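PDB 3DR2: exported gluconolactonase, which probably hydrolyses glucono-lactone in secondary glucose metabolism, as a calcium-binding six-bladed beta-propeller of the SMP-30 family that forms a dimer. Local coordinates for residues A51-Q56 with A95-V100; F87-A92 with S132-I137; E216-A221 with H228-F233. One frame throughout, in Å; residues are numbered along the deposited sequence.

The three contacts sample a six-bladed beta-propeller from its metal-binding centre to its outer rim. Contact 2 is buried and rests on one backbone bond, several waters and a leucine packed against main-chain carbons, next to an asparagine that binds a calcium ion. Contact 1 lies at the surface, where an indole bonds to a backbone carbonyl and packs on a leucine of the next blade. The two touch: V100 N and A92 O are 2.9 Å apart, and strands 88-93 and 99-103 are neighbours in one sheet. Contact 3, partly buried, stands apart, its centre about 28 Å from that of contact 1; within a single blade, strand pairing takes over and charged side chains fold across it.

Contact 1 (A51-Q56 with A95-V100); sequences AWWEAQ and AQQRLV
W53 meets the 95-100 segment with both its polar edge and one face. A hydrogen bond ties the indole edge: W53 NE1 donates to Q97 O at 2.8 Å with an N-H...O angle of 151°. The donor stands well above the plane of the Q97 carbonyl, and the oxygen is tilted from the indole plane. CG of W53 is anti to its backbone N (chi1 -166°), beside the carbonyl carbon, and the end of the side chain comes nearer 95-100.

The apolar part is a CH-pi contact. The methyl CD2 of L99 sits over the five-membered ring of W53, 3.8 Å from the centroid and 13° off the ring normal, while L99 CD1 reaches the six-membered ring at W53 CZ3, 4.0 Å away. On the opposite face Q56 CG covers the rim, so the indole is held between two aliphatic groups as its N-H is tied at the edge. Beside it, Q97 CB lies against A55 CB, 3.8 Å away.

A second indole is fixed within 51-56, where W52 NE1 donates in the ring plane to E54 OE1 at 2.9 Å.

The contact joins the C-terminal end of strand 47-53, and the 3-10 turn after it, to the turn leading into strand 99-103, bridging two successive propeller sheets; V93 of strand 88-93 and V60 of strand 58-63 pack against both W53 and L99.

Contact 2 (F87-A92 with S132-I137); sequences FTNGNA and SPNDLI. With CA (calcium ion), chain D.
L136 pushes its CD2 methyl against the main chain of strand 88-93, 3.5 Å from G90 C. Placed between the backbone N and the carbonyl carbon (chi1 78°), L136 CG rests on A92 CB, 3.8 Å away. At G90 the backbones come close, with 4.2 Å between G90 CA and D135 CA; a beta carbon there would clash with N134 O. The one direct hydrogen bond runs from G90 N to N134 O at 2.9 Å.

Strand 88-93 and the loop leading into strand 136-138 belong to consecutive blades of the six-bladed propeller, at the inner strands round its central channel, where this calcium ion is bound. N134 OD1 binds the metal at 2.4 Å, and E48, N191 and D242 complete the protein ligands. N89 belongs to the second shell: its amide is turned 55° from that of N134, and its OD1 receives a weak bond from water 1, a calcium ligand that also accepts from N134 ND2.

Farther along, waters bridge the two strands. Water 2 accepts from N91 N and lies 2.7 Å from D135 OD2, and water 3 joins N91 O to L136 O. D135 OD1 bonds to metal-bound water 5 and N281 ND2.

Contact 3 (E216-A221 with H228-F233); sequences EITAFA and HDRRHF
F233 and I217 open the pairing of these antiparallel strands: F233 N donates to I217 O, and I217 CG2 lies 3.8 Å from F233 CD1. A219 and R231 follow as a hydrogen-bonded pair, with A219 N to R231 O at 2.8 Å and nearly straight (177°). A221 and H228 bond in both directions, but the register has moved by one residue, the mark of a beta bulge.

Two arginines pack on the strand opposite. R230 runs extended alongside the F220 ring, its CD 3.4 Å from F220 CE1; F220 CZ stands over one face of the guanidinium, whose NH2 bonds to D186 O. A219 CB lies over the centre of one face of the R231 guanidinium, 3.7 Å above its plane, and R231 NH1 donates to D229 O at 2.8 Å, nearly in that plane.

At the F233 end E216 OE2 meets the H232 ring edge in plane, 3.2 Å from H232 CD2; S214 OG also bonds to E216 OE2, and S235 OG to H232 NE2. T218 OG1 donates to the anti lone pair of E216 OE1.

Such a twisted hairpin, the outer half of a four-stranded antiparallel sheet, is typical of a beta-propeller blade.

Contact 1 (A51-Q56 with A95-V100)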
ATOM      1  N   ALA A  51      14.644  -0.439  12.891  1.00 13.14           N
ATOM      2  CA  ALA A  51      15.465   0.183  13.917  1.00 13.63           C
ATOM      3  C   ALA A  51      15.088  -0.395  15.274  1.00 16.92           C
ATOM      4  O   ALA A  51      13.910  -0.440  15.638  1.00 14.94           O
ATOM      5  CB  ALA A  51      15.251   1.689  13.916  1.00 14.38           C
ATOM      6  N   TRP A  52      16.091  -0.837  16.023  1.00 13.67           N
ATOM      7  CA  TRP A  52      15.846  -1.402  17.342  1.00 15.10           C
ATOM      8  C   TRP A  52      15.667  -0.280  18.356  1.00 14.15           C
ATOM      9  O   TRP A  52      16.517   0.601  18.478  1.00 16.44           O
ATOM     10  CB  TRP A  52      17.005  -2.309  17.760  1.00 17.74           C
ATOM     11  CG  TRP A  52      16.856  -2.824  19.160  1.00 18.76           C
ATOM     12  CD1 TRP A  52      17.535  -2.400  20.265  1.00 20.33           C
ATOM     13  CD2 TRP A  52      15.935  -3.825  19.614  1.00 19.27           C
ATOM     14  NE1 TRP A  52      17.094  -3.072  21.379  1.00 18.92           N
ATOM     15  CE2 TRP A  52      16.112  -3.952  21.008  1.00 19.56           C
ATOM     16  CE3 TRP A  52      14.976  -4.623  18.977  1.00 18.49           C
ATOM     17  CZ2 TRP A  52      15.363  -4.850  21.783  1.00 20.04           C
ATOM     18  CZ3 TRP A  52      14.230  -5.516  19.746  1.00 20.77           C
ATOM     19  CH2 TRP A  52      14.430  -5.619  21.136  1.00 19.94           C
ATOM     20  N   TRP A  53      14.555  -0.333  19.080  1.00 14.99           N
ATOM     21  CA  TRP A  53      14.201   0.668  20.080  1.00 15.40           C
ATOM     22  C   TRP A  53      14.335   0.037  21.464  1.00 17.87           C
ATOM     23  O   TRP A  53      13.391  -0.567  21.974  1.00 17.57           O
ATOM     24  CB  TRP A  53      12.756   1.108  19.828  1.00 16.05           C
ATOM     25  CG  TRP A  53      12.323   2.344  20.541  1.00 17.36           C
ATOM     26  CD1 TRP A  53      13.111   3.235  21.215  1.00 17.38           C
ATOM     27  CD2 TRP A  53      10.988   2.862  20.601  1.00 17.97           C
ATOM     28  NE1 TRP A  53      12.347   4.276  21.688  1.00 19.82           N
ATOM     29  CE2 TRP A  53      11.041   4.073  21.323  1.00 19.91           C
ATOM     30  CE3 TRP A  53       9.750   2.419  20.112  1.00 19.00           C
ATOM     31  CZ2 TRP A  53       9.903   4.850  21.569  1.00 22.02           C
ATOM     32  CZ3 TRP A  53       8.619   3.192  20.357  1.00 19.27           C
ATOM     33  CH2 TRP A  53       8.706   4.394  21.080  1.00 22.70           C
ATOM     34  N   GLU A  54      15.514   0.180  22.062  1.00 17.75           N
ATOM     35  CA  GLU A  54      15.801  -0.394  23.375  1.00 18.77           C
ATOM     36  C   GLU A  54      14.796  -0.026  24.464  1.00 19.81           C
ATOM     37  O   GLU A  54      14.314  -0.898  25.196  1.00 20.49           O
ATOM     38  CB  GLU A  54      17.208   0.013  23.822  1.00 20.23           C
ATOM     39  CG  GLU A  54      17.609  -0.507  25.201  1.00 22.49           C
ATOM     40  CD  GLU A  54      17.866  -2.009  25.246  1.00 24.13           C
ATOM     41  OE1 GLU A  54      17.672  -2.707  24.231  1.00 23.41           O
ATOM     42  OE2 GLU A  54      18.270  -2.499  26.322  1.00 27.63           O
ATOM     43  N   ALA A  55      14.480   1.259  24.575  1.00 19.93           N
ATOM     44  CA  ALA A  55      13.543   1.728  25.593  1.00 21.47           C
ATOM     45  C   ALA A  55      12.210   0.972  25.608  1.00 21.55           C
ATOM     46  O   ALA A  55      11.581   0.830  26.660  1.00 23.03           O
ATOM     47  CB  ALA A  55      13.290   3.216  25.410  1.00 22.56           C
ATOM     48  N   GLN A  56      11.782   0.481  24.450  1.00 20.64           N
ATOM     49  CA  GLN A  56      10.519  -0.245  24.358  1.00 20.82           C
ATOM     50  C   GLN A  56      10.707  -1.697  23.922  1.00 18.56           C
ATOM     51  O   GLN A  56       9.725  -2.399  23.656  1.00 19.80           O
ATOM     52  CB  GLN A  56       9.588   0.470  23.368  1.00 21.73           C
ATOM     53  CG  GLN A  56       9.321   1.935  23.702  1.00 23.10           C
ATOM     54  CD  GLN A  56       7.854   2.206  23.973  1.00 25.39           C
ATOM     55  OE1 GLN A  56       7.455   3.344  24.236  1.00 26.77           O
ATOM     56  NE2 GLN A  56       7.041   1.161  23.905  1.00 27.30           N
ATOM     57  N   ALA A  95      19.935   9.336  20.757  1.00 24.62           N
ATOM     58  CA  ALA A  95      20.505   9.082  22.072  1.00 23.68           C
ATOM     59  C   ALA A  95      19.478   9.134  23.199  1.00 24.85           C
ATOM     60  O   ALA A  95      19.630   8.448  24.211  1.00 26.55           O
ATOM     61  CB  ALA A  95      21.633  10.067  22.340  1.00 25.97           C
ATOM     62  N   GLN A  96      18.430   9.935  23.022  1.00 24.35           N
ATOM     63  CA  GLN A  96      17.388  10.064  24.039  1.00 22.51           C
ATOM     64  C   GLN A  96      16.266   9.040  23.857  1.00 23.34           C
ATOM     65  O   GLN A  96      15.201   9.167  24.459  1.00 24.13           O
ATOM     66  CB  GLN A  96      16.787  11.473  24.015  1.00 23.48           C
ATOM     67  CG  GLN A  96      17.730  12.600  24.440  1.00 25.97           C
ATOM     68  CD  GLN A  96      18.815  12.898  23.418  1.00 26.67           C
ATOM     69  OE1 GLN A  96      18.532  13.121  22.239  1.00 28.28           O
ATOM     70  NE2 GLN A  96      20.063  12.917  23.872  1.00 27.76           N
ATOM     71  N   GLN A  97      16.526   8.025  23.035  1.00 20.11           N
ATOM     72  CA  GLN A  97      15.569   6.964  22.739  1.00 20.58           C
ATOM     73  C   GLN A  97      14.275   7.458  22.098  1.00 18.24           C
ATOM     74  O   GLN A  97      13.196   6.910  22.338  1.00 18.71           O
ATOM     75  CB  GLN A  97      15.261   6.137  23.991  1.00 18.86           C
ATOM     76  CG  GLN A  97      16.384   5.166  24.395  1.00 22.94           C
ATOM     77  CD  GLN A  97      16.669   4.089  23.345  1.00 22.29           C
ATOM     78  OE1 GLN A  97      17.764   4.025  22.780  1.00 24.76           O
ATOM     79  NE2 GLN A  97      15.687   3.235  23.091  1.00 20.84           N
ATOM     80  N   ARG A  98      14.395   8.503  21.284  1.00 16.67           N
ATOM     81  CA  ARG A  98      13.255   9.046  20.550  1.00 16.28           C
ATOM     82  C   ARG A  98      13.394   8.532  19.121  1.00 17.69           C
ATOM     83  O   ARG A  98      14.507   8.381  18.623  1.00 17.63           O
ATOM     84  CB  ARG A  98      13.288  10.579  20.533  1.00 18.42           C
ATOM     85  CG  ARG A  98      13.038  11.246  21.870  1.00 18.87           C
ATOM     86  CD  ARG A  98      13.242  12.752  21.759  1.00 18.15           C
ATOM     87  NE  ARG A  98      14.634  13.081  21.454  1.00 18.78           N
ATOM     88  CZ  ARG A  98      15.140  14.309  21.502  1.00 21.03           C
ATOM     89  NH1 ARG A  98      14.371  15.335  21.841  1.00 19.56           N
ATOM     90  NH2 ARG A  98      16.424  14.510  21.225  1.00 20.97           N
ATOM     91  N   LEU A  99      12.274   8.249  18.465  1.00 15.17           N
ATOM     92  CA  LEU A  99      12.325   7.767  17.093  1.00 16.93           C
ATOM     93  C   LEU A  99      12.459   8.937  16.133  1.00 17.49           C
ATOM     94  O   LEU A  99      11.763   9.942  16.277  1.00 17.37           O
ATOM     95  CB  LEU A  99      11.048   6.997  16.738  1.00 16.45           C
ATOM     96  CG  LEU A  99      10.671   5.771  17.565  1.00 16.56           C
ATOM     97  CD1 LEU A  99       9.453   5.109  16.941  1.00 17.33           C
ATOM     98  CD2 LEU A  99      11.844   4.798  17.618  1.00 17.73           C
ATOM     99  N   VAL A 100      13.365   8.811  15.167  1.00 15.05           N
ATOM    100  CA  VAL A 100      13.545   9.832  14.141  1.00 16.00           C
ATOM    101  C   VAL A 100      13.176   9.141  12.833  1.00 15.53           C
ATOM    102  O   VAL A 100      13.403   7.938  12.683  1.00 13.60           O
ATOM    103  CB  VAL A 100      14.992  10.370  14.099  1.00 18.59           C
ATOM    104  CG1 VAL A 100      15.259  11.211  15.351  1.00 19.52           C
ATOM    105  CG2 VAL A 100      15.982   9.222  14.020  1.00 19.90           C
TER

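Contact 2 (F87-A92 with S132-I137)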
ATOM      1  N   PHE A  87       4.263   8.693   4.033  1.00 12.79           N
ATOM      2  CA  PHE A  87       5.222   7.797   3.406  1.00 13.78           C
ATOM      3  C   PHE A  87       6.568   7.730   4.111  1.00 13.93           C
ATOM      4  O   PHE A  87       7.613   7.994   3.518  1.00 13.37           O
ATOM      5  CB  PHE A  87       5.411   8.177   1.934  1.00 13.28           C
ATOM      6  CG  PHE A  87       4.143   8.122   1.139  1.00 14.60           C
ATOM      7  CD1 PHE A  87       3.378   9.267   0.944  1.00 15.19           C
ATOM      8  CD2 PHE A  87       3.679   6.911   0.636  1.00 15.21           C
ATOM      9  CE1 PHE A  87       2.165   9.204   0.260  1.00 14.02           C
ATOM     10  CE2 PHE A  87       2.470   6.838  -0.045  1.00 15.59           C
ATOM     11  CZ  PHE A  87       1.711   7.984  -0.234  1.00 15.66           C
ATOM     12  N   THR A  88       6.528   7.370   5.389  1.00 11.95           N
ATOM     13  CA  THR A  88       7.736   7.236   6.188  1.00 13.50           C
ATOM     14  C   THR A  88       8.543   6.043   5.679  1.00 14.45           C
ATOM     15  O   THR A  88       7.986   4.970   5.422  1.00 12.26           O
ATOM     16  CB  THR A  88       7.379   7.033   7.667  1.00 14.14           C
ATOM     17  OG1 THR A  88       6.655   8.175   8.128  1.00 15.77           O
ATOM     18  CG2 THR A  88       8.633   6.873   8.516  1.00 12.84           C
ATOM     19  N   ASN A  89       9.848   6.246   5.534  1.00 11.49           N
ATOM     20  CA  ASN A  89      10.761   5.218   5.040  1.00 13.45           C
ATOM     21  C   ASN A  89      11.734   4.823   6.151  1.00 14.49           C
ATOM     22  O   ASN A  89      11.392   4.035   7.025  1.00 14.22           O
ATOM     23  CB  ASN A  89      11.515   5.754   3.809  1.00 13.48           C
ATOM     24  CG  ASN A  89      12.272   4.665   3.055  1.00 15.31           C
ATOM     25  OD1 ASN A  89      12.648   4.847   1.889  1.00 17.90           O
ATOM     26  ND2 ASN A  89      12.502   3.537   3.712  1.00 11.07           N
ATOM     27  N   GLY A  90      12.937   5.388   6.138  1.00 12.61           N
ATOM     28  CA  GLY A  90      13.897   5.044   7.168  1.00 13.61           C
ATOM     29  C   GLY A  90      13.500   5.462   8.580  1.00 14.94           C
ATOM     30  O   GLY A  90      12.804   6.459   8.770  1.00 12.82           O
ATOM     31  N   ASN A  91      13.928   4.669   9.564  1.00 12.45           N
ATOM     32  CA  ASN A  91      13.695   4.956  10.984  1.00 12.83           C
ATOM     33  C   ASN A  91      15.033   4.764  11.690  1.00 14.60           C
ATOM     34  O   ASN A  91      15.883   3.990  11.234  1.00 12.54           O
ATOM     35  CB  ASN A  91      12.704   3.979  11.630  1.00 14.33           C
ATOM     36  CG  ASN A  91      11.321   4.067  11.041  1.00 13.05           C
ATOM     37  OD1 ASN A  91      10.596   5.040  11.250  1.00 14.34           O
ATOM     38  ND2 ASN A  91      10.942   3.038  10.296  1.00 15.62           N
ATOM     39  N   ALA A  92      15.202   5.465  12.805  1.00 11.58           N
ATOM     40  CA  ALA A  92      16.405   5.371  13.620  1.00 13.98           C
ATOM     41  C   ALA A  92      16.016   5.815  15.023  1.00 16.12           C
ATOM     42  O   ALA A  92      14.924   6.346  15.229  1.00 14.83           O
ATOM     43  CB  ALA A  92      17.502   6.267  13.065  1.00 16.23           C
ATOM     44  N   SER A 132      13.546  13.697  -0.982  1.00 16.76           N
ATOM     45  CA  SER A 132      12.742  12.688  -0.291  1.00 14.87           C
ATOM     46  C   SER A 132      13.681  11.815   0.533  1.00 15.59           C
ATOM     47  O   SER A 132      14.168  10.785   0.060  1.00 13.91           O
ATOM     48  CB  SER A 132      11.960  11.833  -1.295  1.00 16.05           C
ATOM     49  OG  SER A 132      12.763  11.473  -2.407  1.00 15.52           O
ATOM     50  N   PRO A 133      13.973  12.242   1.776  1.00 13.53           N
ATOM     51  CA  PRO A 133      14.860  11.518   2.691  1.00 13.69           C
ATOM     52  C   PRO A 133      14.502  10.043   2.673  1.00 13.77           C
ATOM     53  O   PRO A 133      13.341   9.669   2.856  1.00 12.28           O
ATOM     54  CB  PRO A 133      14.578  12.181   4.028  1.00 14.72           C
ATOM     55  CG  PRO A 133      14.346  13.607   3.619  1.00 14.87           C
ATOM     56  CD  PRO A 133      13.448  13.461   2.417  1.00 14.18           C
ATOM     57  N   ASN A 134      15.517   9.217   2.461  1.00 13.10           N
ATOM     58  CA  ASN A 134      15.338   7.781   2.333  1.00 13.60           C
ATOM     59  C   ASN A 134      15.724   6.966   3.569  1.00 14.04           C
ATOM     60  O   ASN A 134      14.905   6.211   4.102  1.00 13.07           O
ATOM     61  CB  ASN A 134      16.134   7.317   1.108  1.00 13.99           C
ATOM     62  CG  ASN A 134      15.799   5.905   0.691  1.00 14.98           C
ATOM     63  OD1 ASN A 134      16.116   4.951   1.399  1.00 15.07           O
ATOM     64  ND2 ASN A 134      15.156   5.762  -0.465  1.00 15.07           N
ATOM     65  N   ASP A 135      16.963   7.107   4.026  1.00 13.33           N
ATOM     66  CA  ASP A 135      17.416   6.368   5.204  1.00 13.90           C
ATOM     67  C   ASP A 135      18.221   7.313   6.098  1.00 15.28           C
ATOM     68  O   ASP A 135      18.735   8.337   5.629  1.00 16.18           O
ATOM     69  CB  ASP A 135      18.263   5.161   4.764  1.00 13.16           C
ATOM     70  CG  ASP A 135      18.249   4.024   5.778  1.00 15.57           C
ATOM     71  OD1 ASP A 135      18.682   2.903   5.418  1.00 14.63           O
ATOM     72  OD2 ASP A 135      17.810   4.243   6.927  1.00 16.31           O
ATOM     73  N   LEU A 136      18.318   6.986   7.384  1.00 13.12           N
ATOM     74  CA  LEU A 136      19.055   7.843   8.312  1.00 14.14           C
ATOM     75  C   LEU A 136      19.688   7.066   9.451  1.00 15.56           C
ATOM     76  O   LEU A 136      19.317   5.922   9.724  1.00 13.47           O
ATOM     77  CB  LEU A 136      18.127   8.920   8.894  1.00 14.96           C
ATOM     78  CG  LEU A 136      17.158   8.543  10.025  1.00 15.87           C
ATOM     79  CD1 LEU A 136      16.323   9.765  10.385  1.00 15.57           C
ATOM     80  CD2 LEU A 136      16.255   7.386   9.602  1.00 16.38           C
ATOM     81  N   ILE A 137      20.664   7.699  10.098  1.00 13.75           N
ATOM     82  CA  ILE A 137      21.361   7.117  11.236  1.00 15.71           C
ATOM     83  C   ILE A 137      21.672   8.252  12.196  1.00 15.22           C
ATOM     84  O   ILE A 137      21.602   9.426  11.829  1.00 18.16           O
ATOM     85  CB  ILE A 137      22.692   6.431  10.825  1.00 15.74           C
ATOM     86  CG1 ILE A 137      23.645   7.454  10.197  1.00 17.33           C
ATOM     87  CG2 ILE A 137      22.405   5.282   9.871  1.00 18.54           C
ATOM     88  CD1 ILE A 137      25.016   6.891   9.822  1.00 17.31           C
TER
HETATM   89 CA    CA D 707      16.425   2.574   1.485  1.00  1.00          CA
HETATM   90  O   HOH W   1      14.403   2.764  -0.046  1.00 16.93           O
HETATM   91  O   HOH W   2      16.246   2.860   8.598  1.00 18.98           O
HETATM   92  O   HOH W   3      19.000   3.701  11.054  1.00 26.92           O
HETATM   93  O   HOH W   4      15.457   3.350   3.549  1.00 13.53           O
HETATM   94  O   HOH W   5      18.385   2.352   2.845  1.00 14.52           O
HETATM   95  O   HOH W   6      16.370   0.483   2.761  1.00 24.65           O

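Contact 3 (E216-A221 with H228-F233)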
ATOM      1  N   GLU A 216      26.452   0.534  -6.036  1.00 17.65           N
ATOM      2  CA  GLU A 216      27.491   0.063  -5.141  1.00 18.30           C
ATOM      3  C   GLU A 216      27.349   0.621  -3.736  1.00 17.75           C
ATOM      4  O   GLU A 216      26.470   1.434  -3.446  1.00 17.55           O
ATOM      5  CB  GLU A 216      28.852   0.525  -5.672  1.00 19.54           C
ATOM      6  CG  GLU A 216      28.976   2.055  -5.649  1.00 21.78           C
ATOM      7  CD  GLU A 216      30.353   2.577  -6.032  1.00 24.18           C
ATOM      8  OE1 GLU A 216      30.912   3.392  -5.266  1.00 23.16           O
ATOM      9  OE2 GLU A 216      30.871   2.184  -7.096  1.00 25.15           O
ATOM     10  N   ILE A 217      28.239   0.159  -2.870  1.00 17.83           N
ATOM     11  CA  ILE A 217      28.328   0.657  -1.512  1.00 19.27           C
ATOM     12  C   ILE A 217      29.627   1.444  -1.594  1.00 19.17           C
ATOM     13  O   ILE A 217      30.672   0.908  -1.985  1.00 19.06           O
ATOM     14  CB  ILE A 217      28.480  -0.457  -0.465  1.00 18.60           C
ATOM     15  CG1 ILE A 217      27.220  -1.324  -0.439  1.00 18.31           C
ATOM     16  CG2 ILE A 217      28.712   0.164   0.914  1.00 17.98           C
ATOM     17  CD1 ILE A 217      27.277  -2.445   0.580  1.00 21.10           C
ATOM     18  N   THR A 218      29.547   2.723  -1.255  1.00 19.92           N
ATOM     19  CA  THR A 218      30.695   3.615  -1.310  1.00 19.64           C
ATOM     20  C   THR A 218      31.181   3.931   0.098  1.00 20.75           C
ATOM     21  O   THR A 218      30.393   3.975   1.036  1.00 19.42           O
ATOM     22  CB  THR A 218      30.305   4.926  -2.014  1.00 19.73           C
ATOM     23  OG1 THR A 218      29.612   4.620  -3.231  1.00 20.14           O
ATOM     24  CG2 THR A 218      31.537   5.757  -2.330  1.00 24.29           C
ATOM     25  N   ALA A 219      32.483   4.150   0.242  1.00 18.94           N
ATOM     26  CA  ALA A 219      33.051   4.472   1.541  1.00 19.83           C
ATOM     27  C   ALA A 219      33.686   5.856   1.503  1.00 21.70           C
ATOM     28  O   ALA A 219      34.305   6.243   0.513  1.00 21.06           O
ATOM     29  CB  ALA A 219      34.089   3.431   1.931  1.00 20.76           C
ATOM     30  N   PHE A 220      33.513   6.598   2.590  1.00 20.43           N
ATOM     31  CA  PHE A 220      34.066   7.944   2.721  1.00 21.19           C
ATOM     32  C   PHE A 220      34.861   8.028   4.011  1.00 21.33           C
ATOM     33  O   PHE A 220      34.605   7.287   4.964  1.00 20.41           O
ATOM     34  CB  PHE A 220      32.951   8.982   2.811  1.00 20.43           C
ATOM     35  CG  PHE A 220      32.204   9.205   1.533  1.00 21.62           C
ATOM     36  CD1 PHE A 220      32.653  10.134   0.603  1.00 21.33           C
ATOM     37  CD2 PHE A 220      31.007   8.535   1.288  1.00 21.53           C
ATOM     38  CE1 PHE A 220      31.923  10.399  -0.547  1.00 23.22           C
ATOM     39  CE2 PHE A 220      30.267   8.792   0.141  1.00 21.99           C
ATOM     40  CZ  PHE A 220      30.722   9.729  -0.782  1.00 24.15           C
ATOM     41  N   ALA A 221      35.825   8.940   4.045  1.00 22.21           N
ATOM     42  CA  ALA A 221      36.613   9.146   5.245  1.00 22.99           C
ATOM     43  C   ALA A 221      35.948  10.307   5.973  1.00 22.40           C
ATOM     44  O   ALA A 221      35.756  11.375   5.397  1.00 23.82           O
ATOM     45  CB  ALA A 221      38.056   9.510   4.884  1.00 23.49           C
ATOM     46  N   HIS A 228      35.943  12.706   3.140  1.00 25.38           N
ATOM     47  CA  HIS A 228      37.066  12.717   2.217  1.00 24.24           C
ATOM     48  C   HIS A 228      37.280  11.343   1.600  1.00 25.16           C
ATOM     49  O   HIS A 228      36.593  10.380   1.936  1.00 22.75           O
ATOM     50  CB  HIS A 228      38.344  13.132   2.957  1.00 24.62           C
ATOM     51  CG  HIS A 228      38.316  14.532   3.490  1.00 26.33           C
ATOM     52  ND1 HIS A 228      38.433  15.640   2.678  1.00 27.66           N
ATOM     53  CD2 HIS A 228      38.183  15.003   4.753  1.00 26.26           C
ATOM     54  CE1 HIS A 228      38.371  16.734   3.419  1.00 28.28           C
ATOM     55  NE2 HIS A 228      38.219  16.375   4.680  1.00 26.84           N
ATOM     56  N   ASP A 229      38.244  11.283   0.688  1.00 24.29           N
ATOM     57  CA  ASP A 229      38.642  10.058   0.007  1.00 25.05           C
ATOM     58  C   ASP A 229      37.534   9.085  -0.381  1.00 23.20           C
ATOM     59  O   ASP A 229      37.482   7.956   0.101  1.00 25.48           O
ATOM     60  CB  ASP A 229      39.689   9.343   0.857  1.00 26.93           C
ATOM     61  CG  ASP A 229      40.766  10.289   1.359  1.00 28.16           C
ATOM     62  OD1 ASP A 229      41.277  11.089   0.545  1.00 31.59           O
ATOM     63  OD2 ASP A 229      41.100  10.236   2.561  1.00 31.43           O
ATOM     64  N   ARG A 230      36.666   9.532  -1.278  1.00 23.45           N
ATOM     65  CA  ARG A 230      35.559   8.729  -1.783  1.00 23.40           C
ATOM     66  C   ARG A 230      36.129   7.508  -2.507  1.00 24.67           C
ATOM     67  O   ARG A 230      37.077   7.632  -3.292  1.00 25.25           O
ATOM     68  CB  ARG A 230      34.750   9.592  -2.746  1.00 24.06           C
ATOM     69  CG  ARG A 230      33.438   9.041  -3.238  1.00 25.30           C
ATOM     70  CD  ARG A 230      32.682  10.226  -3.819  1.00 26.90           C
ATOM     71  NE  ARG A 230      31.339   9.927  -4.292  1.00 30.70           N
ATOM     72  CZ  ARG A 230      30.408  10.857  -4.478  1.00 28.44           C
ATOM     73  NH1 ARG A 230      30.684  12.130  -4.218  1.00 27.06           N
ATOM     74  NH2 ARG A 230      29.210  10.519  -4.935  1.00 30.71           N
ATOM     75  N   ARG A 231      35.557   6.336  -2.253  1.00 20.41           N
ATOM     76  CA  ARG A 231      36.039   5.111  -2.883  1.00 24.04           C
ATOM     77  C   ARG A 231      34.980   4.011  -2.894  1.00 23.07           C
ATOM     78  O   ARG A 231      34.096   3.974  -2.035  1.00 22.45           O
ATOM     79  CB  ARG A 231      37.266   4.600  -2.131  1.00 22.99           C
ATOM     80  CG  ARG A 231      36.987   4.379  -0.653  1.00 24.88           C
ATOM     81  CD  ARG A 231      38.223   3.968   0.120  1.00 26.03           C
ATOM     82  NE  ARG A 231      37.927   3.715   1.530  1.00 26.41           N
ATOM     83  CZ  ARG A 231      37.623   4.654   2.425  1.00 27.77           C
ATOM     84  NH1 ARG A 231      37.568   5.935   2.076  1.00 27.26           N
ATOM     85  NH2 ARG A 231      37.384   4.308   3.683  1.00 27.39           N
ATOM     86  N   HIS A 232      35.088   3.111  -3.866  1.00 22.02           N
ATOM     87  CA  HIS A 232      34.167   1.991  -3.971  1.00 21.70           C
ATOM     88  C   HIS A 232      34.523   1.005  -2.868  1.00 21.43           C
ATOM     89  O   HIS A 232      35.692   0.665  -2.690  1.00 21.49           O
ATOM     90  CB  HIS A 232      34.308   1.316  -5.337  1.00 21.81           C
ATOM     91  CG  HIS A 232      33.610  -0.007  -5.436  1.00 22.04           C
ATOM     92  ND1 HIS A 232      34.153  -1.175  -4.943  1.00 23.36           N
ATOM     93  CD2 HIS A 232      32.416  -0.347  -5.977  1.00 21.78           C
ATOM     94  CE1 HIS A 232      33.325  -2.178  -5.180  1.00 22.13           C
ATOM     95  NE2 HIS A 232      32.265  -1.703  -5.806  1.00 20.69           N
ATOM     96  N   PHE A 233      33.517   0.556  -2.121  1.00 20.23           N
ATOM     97  CA  PHE A 233      33.748  -0.389  -1.040  1.00 19.45           C
ATOM     98  C   PHE A 233      33.345  -1.804  -1.434  1.00 20.81           C
ATOM     99  O   PHE A 233      34.103  -2.750  -1.231  1.00 20.32           O
ATOM    100  CB  PHE A 233      32.993   0.039   0.224  1.00 19.52           C
ATOM    101  CG  PHE A 233      33.026  -0.988   1.322  1.00 20.95           C
ATOM    102  CD1 PHE A 233      31.929  -1.816   1.552  1.00 18.54           C
ATOM    103  CD2 PHE A 233      34.164  -1.150   2.109  1.00 21.25           C
ATOM    104  CE1 PHE A 233      31.964  -2.791   2.550  1.00 20.18           C
ATOM    105  CE2 PHE A 233      34.210  -2.128   3.113  1.00 22.69           C
ATOM    106  CZ  PHE A 233      33.112  -2.945   3.331  1.00 19.81           C
TER
HETATM  107  O   HOH W   7      37.750   5.962   5.538  1.00 29.14           O